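Mitochondrial enolase superfamily member 1 (Homo sapiens, PDB 4A35) catalyses the magnesium-dependent dehydration of L-fuconate to 2-keto-3-deoxy-L-fuconate, a step in the breakdown of L-fucose. Local coordinates at the magnesium ion site and the interface of chains A and B. Coordinates in Å, arbitrary orientation; residue numbers count along the deposited sequence, not the author numbering. Chains: chain A/B, Mitochondrial enolase superfamily member 1.

Contact 1: the magnesium ion site. Residues chain A 221, 223, 251, 253, 275, 277-278, 306, 327, 356. With MG (magnesium ion), chain C.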
loop_
_atom_site.group_PDB
_atom_site.type_symbol
_atom_site.label_atom_id
_atom_site.label_comp_id
_atom_site.label_asym_id
_atom_site.label_seq_id
_atom_site.Cartn_x
_atom_site.Cartn_y
_atom_site.Cartn_z
ATOM N N LYS A 221 -5.066 -12.726 24.481
ATOM C CA LYS A 221 -4.194 -12.835 23.331
ATOM C C LYS A 221 -2.764 -12.885 23.814
ATOM O O LYS A 221 -2.430 -12.323 24.864
ATOM C CB LYS A 221 -4.396 -11.688 22.303
ATOM C CG LYS A 221 -3.693 -11.985 20.969
ATOM C CD LYS A 221 -4.442 -11.446 19.743
ATOM C CE LYS A 221 -4.015 -10.028 19.569
ATOM N NZ LYS A 221 -4.803 -9.359 18.498
ATOM N N LYS A 223 1.347 -12.616 22.032
ATOM C CA LYS A 223 2.216 -12.411 20.878
ATOM C C LYS A 223 3.209 -13.543 20.793
ATOM O O LYS A 223 3.802 -13.948 21.811
ATOM C CB LYS A 223 2.986 -11.075 20.977
ATOM C CG LYS A 223 2.117 -9.832 21.044
ATOM C CD LYS A 223 1.252 -9.674 19.774
ATOM C CE LYS A 223 0.162 -8.672 20.066
ATOM N NZ LYS A 223 -0.308 -7.986 18.834
ATOM N N ASP A 251 -0.795 -14.280 18.101
ATOM C CA ASP A 251 -0.621 -13.227 17.098
ATOM C C ASP A 251 0.853 -13.169 16.705
ATOM O O ASP A 251 1.706 -12.904 17.554
ATOM C CB ASP A 251 -1.112 -11.877 17.687
ATOM C CG ASP A 251 -1.087 -10.722 16.679
ATOM O OD1 ASP A 251 -0.533 -10.906 15.571
ATOM O OD2 ASP A 251 -1.571 -9.616 17.021
ATOM N N ASN A 253 2.032 -11.279 14.131
ATOM C CA ASN A 253 2.414 -9.970 13.510
ATOM C C ASN A 253 3.281 -10.131 12.230
ATOM O O ASN A 253 4.315 -9.418 12.040
ATOM C CB ASN A 253 3.185 -9.095 14.544
ATOM C CG ASN A 253 2.267 -8.607 15.640
ATOM O OD1 ASN A 253 2.183 -9.225 16.699
ATOM N ND2 ASN A 253 1.428 -7.621 15.335
ATOM N N TRP A 275 -7.260 -18.993 17.476
ATOM C CA TRP A 275 -6.780 -18.540 16.208
ATOM C C TRP A 275 -5.307 -18.170 16.260
ATOM O O TRP A 275 -4.729 -17.914 17.356
ATOM C CB TRP A 275 -7.594 -17.332 15.670
ATOM C CG TRP A 275 -7.414 -15.986 16.331
ATOM C CD1 TRP A 275 -6.277 -15.222 16.366
ATOM C CD2 TRP A 275 -8.481 -15.136 16.785
ATOM N NE1 TRP A 275 -6.551 -13.985 16.940
ATOM C CE2 TRP A 275 -7.895 -13.898 17.187
ATOM C CE3 TRP A 275 -9.885 -15.310 16.916
ATOM C CZ2 TRP A 275 -8.664 -12.829 17.678
ATOM C CZ3 TRP A 275 -10.638 -14.260 17.426
ATOM C CH2 TRP A 275 -10.036 -13.025 17.772
ATOM N N GLU A 277 -3.206 -15.209 14.486
ATOM C CA GLU A 277 -3.422 -13.934 13.828
ATOM C C GLU A 277 -2.150 -13.510 13.040
ATOM O O GLU A 277 -1.023 -13.637 13.543
ATOM C CB GLU A 277 -3.810 -12.906 14.895
ATOM C CG GLU A 277 -3.984 -11.474 14.384
ATOM C CD GLU A 277 -4.499 -10.577 15.508
ATOM O OE1 GLU A 277 -5.170 -11.126 16.413
ATOM O OE2 GLU A 277 -4.349 -9.331 15.425
ATOM N N GLU A 278 -2.362 -12.927 11.824
ATOM C CA GLU A 278 -1.318 -12.464 10.925
ATOM C C GLU A 278 -0.130 -13.451 10.840
ATOM O O GLU A 278 1.015 -13.071 11.131
ATOM C CB GLU A 278 -0.832 -11.066 11.329
ATOM C CG GLU A 278 -1.878 -9.994 11.106
ATOM C CD GLU A 278 -1.173 -8.684 10.845
ATOM O OE1 GLU A 278 -0.557 -8.146 11.804
ATOM O OE2 GLU A 278 -1.219 -8.203 9.690
ATOM N N GLU A 306 -5.708 -6.448 10.516
ATOM C CA GLU A 306 -5.363 -5.141 11.079
ATOM C C GLU A 306 -4.493 -4.251 10.142
ATOM O O GLU A 306 -4.628 -3.039 10.249
ATOM C CB GLU A 306 -4.641 -5.278 12.425
ATOM C CG GLU A 306 -3.205 -5.713 12.311
ATOM C CD GLU A 306 -2.614 -5.946 13.673
ATOM O OE1 GLU A 306 -3.234 -6.714 14.438
ATOM O OE2 GLU A 306 -1.579 -5.330 14.000
ATOM N N GLN A 327 -10.431 -9.308 10.755
ATOM C CA GLN A 327 -10.161 -8.235 11.712
ATOM C C GLN A 327 -10.143 -6.867 11.048
ATOM O O GLN A 327 -9.114 -6.440 10.552
ATOM C CB GLN A 327 -8.832 -8.535 12.433
ATOM C CG GLN A 327 -8.971 -9.947 13.090
ATOM C CD GLN A 327 -7.736 -10.469 13.665
ATOM O OE1 GLN A 327 -6.721 -10.599 12.969
ATOM N NE2 GLN A 327 -7.812 -10.813 14.946
ATOM N N HIS A 356 -9.701 -5.356 15.312
ATOM C CA HIS A 356 -8.430 -5.024 15.898
ATOM C C HIS A 356 -8.631 -3.732 16.700
ATOM O O HIS A 356 -9.389 -2.831 16.299
ATOM C CB HIS A 356 -7.335 -4.847 14.805
ATOM C CG HIS A 356 -6.073 -4.177 15.277
ATOM N ND1 HIS A 356 -5.794 -2.839 14.963
ATOM C CD2 HIS A 356 -5.040 -4.672 15.995
ATOM C CE1 HIS A 356 -4.605 -2.578 15.495
ATOM N NE2 HIS A 356 -4.104 -3.647 16.109
HETATM MG MG MG C . -2.543 -8.166 15.732
HETATM O O HOH W 1 -0.893 -6.499 16.302
HETATM O O HOH W 2 -1.353 -8.813 14.333
HETATM O O HOH W 3 -3.222 -7.151 17.269
#
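The carboxylate oxygen OE1 of A:Glu277 is gripped by three donors while its twin, OE2, binds the magnesium ion at 2.2 Å. The amine NZ of A:Lys221 reaches OE1 at 2.8 Å as a salt bridge, the amide NE2 of A:Gln327 comes from almost straight above the carboxylate plane, and the indole NE1 of A:Trp275 takes the anti lone pair. Approached from such different directions, the carboxylate is probably held against rotation, and A:Glu277, with CG anti to its backbone N (chi1 176°) and extended beyond, presents OE2 to the metal. A:Asp251 OD2 and A:Glu306 OE1 join it, and three waters bring the coordination close to octahedral. Water 1 meets A:Glu306 OE2 and A:Asn253 ND2, whereas water 2 lies 2.7 Å from A:Glu278 OE1 and 2.6 Å from A:Asp251 OD1. The backbone N of A:Asn253 steadies OD1. A:Lys223, the likely proton donor/acceptor, bends at chi2 (-62°) and places NZ 2.7 Å from A:Asp251 OD2, above the carboxylate plane; the metal and A:Lys221 may lower its pKa, while the A:Asp251 carboxylate pulls the other way. To one side of the metal, A:His356, a predicted active-site residue, packs one ring face on A:Glu306 CB and turns an edge to water 3. The magnesium stabilises the enediolate formed when the 2-proton of L-fuconate is abstracted. The acidic ligands of this enolase-superfamily site end strands 247-251 and 275-277 and follow strand 301-304 of the modified beta/alpha barrel.

Contact 2: the interface of chains A and B. Residues chain A 98, 103, 154-155; chain B 29, 254, 256-257.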
loop_
_atom_site.group_PDB
_atom_site.type_symbol
_atom_site.label_atom_id
_atom_site.label_comp_id
_atom_site.label_asym_id
_atom_site.label_seq_id
_atom_site.Cartn_x
_atom_site.Cartn_y
_atom_site.Cartn_z
ATOM N N SER A 98 -9.409 8.617 -4.873
ATOM C CA SER A 98 -9.093 8.524 -6.295
ATOM C C SER A 98 -8.809 9.918 -6.858
ATOM O O SER A 98 -9.204 10.236 -7.987
ATOM C CB SER A 98 -10.201 7.814 -7.066
ATOM O OG SER A 98 -9.682 7.315 -8.291
ATOM N N ARG A 103 -3.751 9.794 -5.965
ATOM C CA ARG A 103 -3.968 8.335 -5.891
ATOM C C ARG A 103 -2.674 7.557 -6.322
ATOM O O ARG A 103 -2.463 6.420 -5.893
ATOM C CB ARG A 103 -5.178 7.910 -6.778
ATOM C CG ARG A 103 -4.868 7.961 -8.293
ATOM C CD ARG A 103 -6.107 7.665 -9.166
ATOM N NE ARG A 103 -6.858 6.493 -8.688
ATOM C CZ ARG A 103 -6.504 5.227 -8.912
ATOM N NH1 ARG A 103 -5.395 4.948 -9.602
ATOM N NH2 ARG A 103 -7.256 4.234 -8.458
ATOM N N ARG A 154 -16.729 0.465 -5.805
ATOM C CA ARG A 154 -15.762 0.130 -6.857
ATOM C C ARG A 154 -14.881 -1.070 -6.441
ATOM O O ARG A 154 -14.416 -1.137 -5.306
ATOM C CB ARG A 154 -14.897 1.347 -7.288
ATOM C CG ARG A 154 -13.966 0.986 -8.451
ATOM C CD ARG A 154 -13.418 2.243 -9.226
ATOM N NE ARG A 154 -12.517 3.026 -8.372
ATOM C CZ ARG A 154 -11.868 4.129 -8.762
ATOM N NH1 ARG A 154 -12.080 4.645 -9.976
ATOM N NH2 ARG A 154 -11.061 4.770 -7.910
ATOM N N TYR A 155 -14.655 -1.988 -7.379
ATOM C CA TYR A 155 -13.811 -3.205 -7.236
ATOM C C TYR A 155 -14.427 -4.288 -6.327
ATOM O O TYR A 155 -13.765 -5.293 -6.105
ATOM C CB TYR A 155 -12.401 -2.893 -6.755
ATOM C CG TYR A 155 -11.690 -1.824 -7.565
ATOM C CD1 TYR A 155 -11.709 -1.848 -8.970
ATOM C CD2 TYR A 155 -11.022 -0.777 -6.934
ATOM C CE1 TYR A 155 -11.028 -0.868 -9.719
ATOM C CE2 TYR A 155 -10.329 0.195 -7.668
ATOM C CZ TYR A 155 -10.317 0.132 -9.063
ATOM O OH TYR A 155 -9.637 1.099 -9.796
ATOM N N MET B 29 -7.941 7.119 -15.920
ATOM C CA MET B 29 -7.919 7.248 -14.468
ATOM C C MET B 29 -7.228 8.554 -14.006
ATOM O O MET B 29 -7.764 9.261 -13.129
ATOM C CB MET B 29 -7.233 6.001 -13.861
ATOM C CG MET B 29 -7.334 5.937 -12.340
ATOM S SD MET B 29 -9.030 5.668 -11.709
ATOM C CE MET B 29 -9.086 3.834 -11.755
ATOM N N GLN B 254 -6.732 0.528 -14.578
ATOM C CA GLN B 254 -7.512 0.075 -13.407
ATOM C C GLN B 254 -8.969 0.516 -13.405
ATOM O O GLN B 254 -9.614 0.423 -12.373
ATOM C CB GLN B 254 -6.845 0.583 -12.069
ATOM C CG GLN B 254 -5.319 0.410 -12.049
ATOM C CD GLN B 254 -4.627 1.296 -11.017
ATOM O OE1 GLN B 254 -5.250 2.130 -10.340
ATOM N NE2 GLN B 254 -3.299 1.180 -10.921
ATOM N N TRP B 256 -11.882 -0.630 -14.487
ATOM C CA TRP B 256 -13.053 -1.491 -14.448
ATOM C C TRP B 256 -13.183 -2.426 -13.279
ATOM O O TRP B 256 -12.181 -2.779 -12.643
ATOM C CB TRP B 256 -13.064 -2.348 -15.755
ATOM C CG TRP B 256 -12.950 -1.567 -17.051
ATOM C CD1 TRP B 256 -13.664 -0.455 -17.411
ATOM C CD2 TRP B 256 -12.129 -1.904 -18.193
ATOM N NE1 TRP B 256 -13.300 -0.049 -18.690
ATOM C CE2 TRP B 256 -12.420 -0.966 -19.216
ATOM C CE3 TRP B 256 -11.197 -2.929 -18.463
ATOM C CZ2 TRP B 256 -11.773 -0.995 -20.467
ATOM C CZ3 TRP B 256 -10.652 -3.028 -19.740
ATOM C CH2 TRP B 256 -10.901 -2.041 -20.715
ATOM N N ASP B 257 -14.459 -2.790 -12.960
ATOM C CA ASP B 257 -14.774 -3.896 -12.077
ATOM C C ASP B 257 -14.574 -5.172 -12.924
ATOM O O ASP B 257 -14.416 -5.078 -14.153
ATOM C CB ASP B 257 -16.193 -3.778 -11.466
ATOM C CG ASP B 257 -16.275 -2.686 -10.392
ATOM O OD1 ASP B 257 -15.251 -1.986 -10.156
ATOM O OD2 ASP B 257 -17.340 -2.545 -9.786
HETATM O O HOH W 4 -7.195 1.314 -8.607
#
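Direct hydrogen bonds lead this patch between two chains of a mandelate racemase/muconate lactonizing enzyme family member, paired in the deposited assembly though not necessarily as the biological dimer; a loop tyrosine of one chain meets the segment after metal-site strand 247-251 of the other. The phenol OH of A:Tyr155 meets the backbone O of B:Gln254 at 2.7 Å, from above the carbonyl plane, while its backbone N reaches B:Asp257 OD1 at 2.8 Å, so the tyrosine is held at both ends. Tip to tip with B:Gln254, A:Arg103 gives NH1 to the amide OE1 at 2.9 Å, nearly in the guanidinium plane and at 160° at the hydrogen. Water 4 closes the polar cluster, lying within 2.7 to 2.9 Å of A:Tyr155 OH, A:Arg103 NH2 and B:Gln254 OE1.

Within chain A, the hydroxyl OG of A:Ser98 accepts from both A:Arg154 NH2 and A:Arg103 NE, which probably fixes the two guanidinium groups relative to each other. The aliphatic CG of A:Arg154 covers the centre of one A:Tyr155 ring face.

Apolar packing centres on B:Met29, whose chain bends at chi2 and chi3. Its CG lies over one face of the A:Arg103 guanidinium, toward its rim, and its methyl CE points to A:Tyr155 OH (3.4 Å) and A:Arg154 NH1.

Contact 3: the interface of chains A and B. Residues chain A 285-286, 316, 319-320; chain B 285-286, 316, 319-320.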
loop_
_atom_site.group_PDB
_atom_site.type_symbol
_atom_site.label_atom_id
_atom_site.label_comp_id
_atom_site.label_asym_id
_atom_site.label_seq_id
_atom_site.Cartn_x
_atom_site.Cartn_y
_atom_site.Cartn_z
ATOM N N ILE A 285 -2.813 -13.084 0.383
ATOM C CA ILE A 285 -4.140 -13.716 0.409
ATOM C C ILE A 285 -3.966 -15.219 0.234
ATOM O O ILE A 285 -4.505 -15.997 1.031
ATOM C CB ILE A 285 -5.053 -13.128 -0.706
ATOM C CG1 ILE A 285 -5.330 -11.619 -0.453
ATOM C CG2 ILE A 285 -6.352 -13.927 -0.884
ATOM C CD1 ILE A 285 -5.131 -10.768 -1.766
ATOM N N LEU A 286 -3.236 -15.629 -0.848
ATOM C CA LEU A 286 -3.049 -17.048 -1.144
ATOM C C LEU A 286 -2.288 -17.735 -0.006
ATOM O O LEU A 286 -2.602 -18.906 0.316
ATOM C CB LEU A 286 -2.334 -17.268 -2.485
ATOM C CG LEU A 286 -3.006 -16.596 -3.753
ATOM C CD1 LEU A 286 -2.231 -16.985 -5.041
ATOM C CD2 LEU A 286 -4.465 -16.991 -3.887
ATOM N N GLN A 316 -10.728 -10.457 -1.506
ATOM C CA GLN A 316 -10.002 -11.666 -1.963
ATOM C C GLN A 316 -9.773 -12.631 -0.825
ATOM O O GLN A 316 -9.869 -13.835 -1.051
ATOM C CB GLN A 316 -8.680 -11.289 -2.633
ATOM C CG GLN A 316 -8.945 -10.493 -3.968
ATOM C CD GLN A 316 -7.598 -9.962 -4.401
ATOM O OE1 GLN A 316 -6.905 -10.632 -5.152
ATOM N NE2 GLN A 316 -7.182 -8.807 -3.841
ATOM N N GLN A 319 -13.035 -14.339 -0.756
ATOM C CA GLN A 319 -13.152 -15.156 -1.996
ATOM C C GLN A 319 -12.341 -16.466 -1.920
ATOM O O GLN A 319 -12.862 -17.525 -2.280
ATOM C CB GLN A 319 -12.720 -14.375 -3.216
ATOM C CG GLN A 319 -13.764 -13.365 -3.637
ATOM C CD GLN A 319 -13.265 -12.498 -4.765
ATOM O OE1 GLN A 319 -12.144 -11.994 -4.737
ATOM N NE2 GLN A 319 -14.067 -12.381 -5.821
ATOM N N ALA A 320 -11.085 -16.371 -1.413
ATOM C CA ALA A 320 -10.182 -17.490 -1.301
ATOM C C ALA A 320 -10.435 -18.328 -0.042
ATOM O O ALA A 320 -9.680 -19.286 0.167
ATOM C CB ALA A 320 -8.730 -17.020 -1.343
ATOM N N ILE B 285 -5.610 -9.620 -7.432
ATOM C CA ILE B 285 -4.954 -10.797 -8.021
ATOM C C ILE B 285 -6.025 -11.713 -8.597
ATOM O O ILE B 285 -5.925 -12.119 -9.761
ATOM C CB ILE B 285 -4.099 -11.542 -6.955
ATOM C CG1 ILE B 285 -2.929 -10.645 -6.460
ATOM C CG2 ILE B 285 -3.603 -12.908 -7.448
ATOM C CD1 ILE B 285 -2.818 -10.657 -4.886
ATOM N N LEU B 286 -7.041 -12.073 -7.754
ATOM C CA LEU B 286 -8.094 -12.991 -8.183
ATOM C C LEU B 286 -8.886 -12.386 -9.347
ATOM O O LEU B 286 -9.286 -13.140 -10.267
ATOM C CB LEU B 286 -9.033 -13.372 -7.029
ATOM C CG LEU B 286 -8.343 -13.997 -5.747
ATOM C CD1 LEU B 286 -9.419 -14.421 -4.711
ATOM C CD2 LEU B 286 -7.472 -15.187 -6.105
ATOM N N GLN B 316 1.767 -13.698 -5.995
ATOM C CA GLN B 316 0.391 -14.243 -6.082
ATOM C C GLN B 316 -0.155 -14.131 -7.485
ATOM O O GLN B 316 -0.846 -15.050 -7.918
ATOM C CB GLN B 316 -0.535 -13.551 -5.080
ATOM C CG GLN B 316 -0.100 -13.888 -3.603
ATOM C CD GLN B 316 -0.908 -12.966 -2.719
ATOM O OE1 GLN B 316 -1.989 -13.343 -2.293
ATOM N NE2 GLN B 316 -0.432 -11.717 -2.533
ATOM N N GLN B 319 1.365 -17.118 -9.011
ATOM C CA GLN B 319 0.733 -18.319 -8.398
ATOM C C GLN B 319 -0.670 -18.606 -8.971
ATOM O O GLN B 319 -0.969 -19.758 -9.297
ATOM C CB GLN B 319 0.640 -18.189 -6.896
ATOM C CG GLN B 319 1.980 -18.402 -6.227
ATOM C CD GLN B 319 1.902 -18.131 -4.745
ATOM O OE1 GLN B 319 1.340 -17.130 -4.306
ATOM N NE2 GLN B 319 2.399 -19.072 -3.945
ATOM N N ALA B 320 -1.494 -17.537 -9.116
ATOM C CA ALA B 320 -2.847 -17.632 -9.605
ATOM C C ALA B 320 -2.920 -17.671 -11.136
ATOM O O ALA B 320 -4.043 -17.706 -11.654
ATOM C CB ALA B 320 -3.701 -16.489 -9.062
#
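Two helix starts and two glutamines make up this reciprocal patch on the two-fold axis of the deposited assembly, where helix 285-295 of each chain meets helix 311-319 of the other. Its tight part is polar at the core. A:Gln316, with CG anti to the carbonyl carbon (chi1 -66°) and the chain extended beyond, carries its amide oxygen OE1 to the first turn of the partner helix. There OE1 accepts from two successive backbone N-H groups: B:Leu286 N at 3.0 Å, nearly straight (168° at the hydrogen), and B:Ile285 N at 2.8 Å, strongly bent (116°). Both donors lie above the carbonyl plane, and the positive end of the helix dipole would probably strengthen the grip. Alongside, B:Leu286 slides past A:Gln316 in the opposite direction, packing its methyl CD1 3.6 Å from A:Gln319 CB and 3.8 Å from A:Gln316 CB; each leucine buries more than 80 Å² against the partner. An alanine in place of A:Gln316 would remove the amide oxygen and would probably leave the two N-H groups of B:Ile285 and B:Leu286 without their cross-chain acceptor and loosen the packing around the leucine. The contact is looser at its margin, where A:Ala320 buries little and its backbone N stays 4.2 Å from B:Leu286 CD1. On the axis itself the side chains meet tip to tip, A:Ile285 CD1 lying 3.9 Å from B:Ile285 CD1.

Contact 1 is the catalytic centre of chain A, and contacts 2 and 3 join the two chains of the deposited assembly, which may or may not be the biological dimer. The centres of their C-alpha atoms lie about 21 Å apart for contacts 1 and 3, 18 Å for contacts 2 and 3, and 30 Å for contacts 1 and 2. The three contacts share no residue position, but B:Gln254 in contact 2 directly follows the chain B counterpart of A:Asn253, likely to bind substrate. Contact 2 may therefore help to order a loop beside chain B's own active site, while contact 3 pairs barrel helices around the two-fold axis.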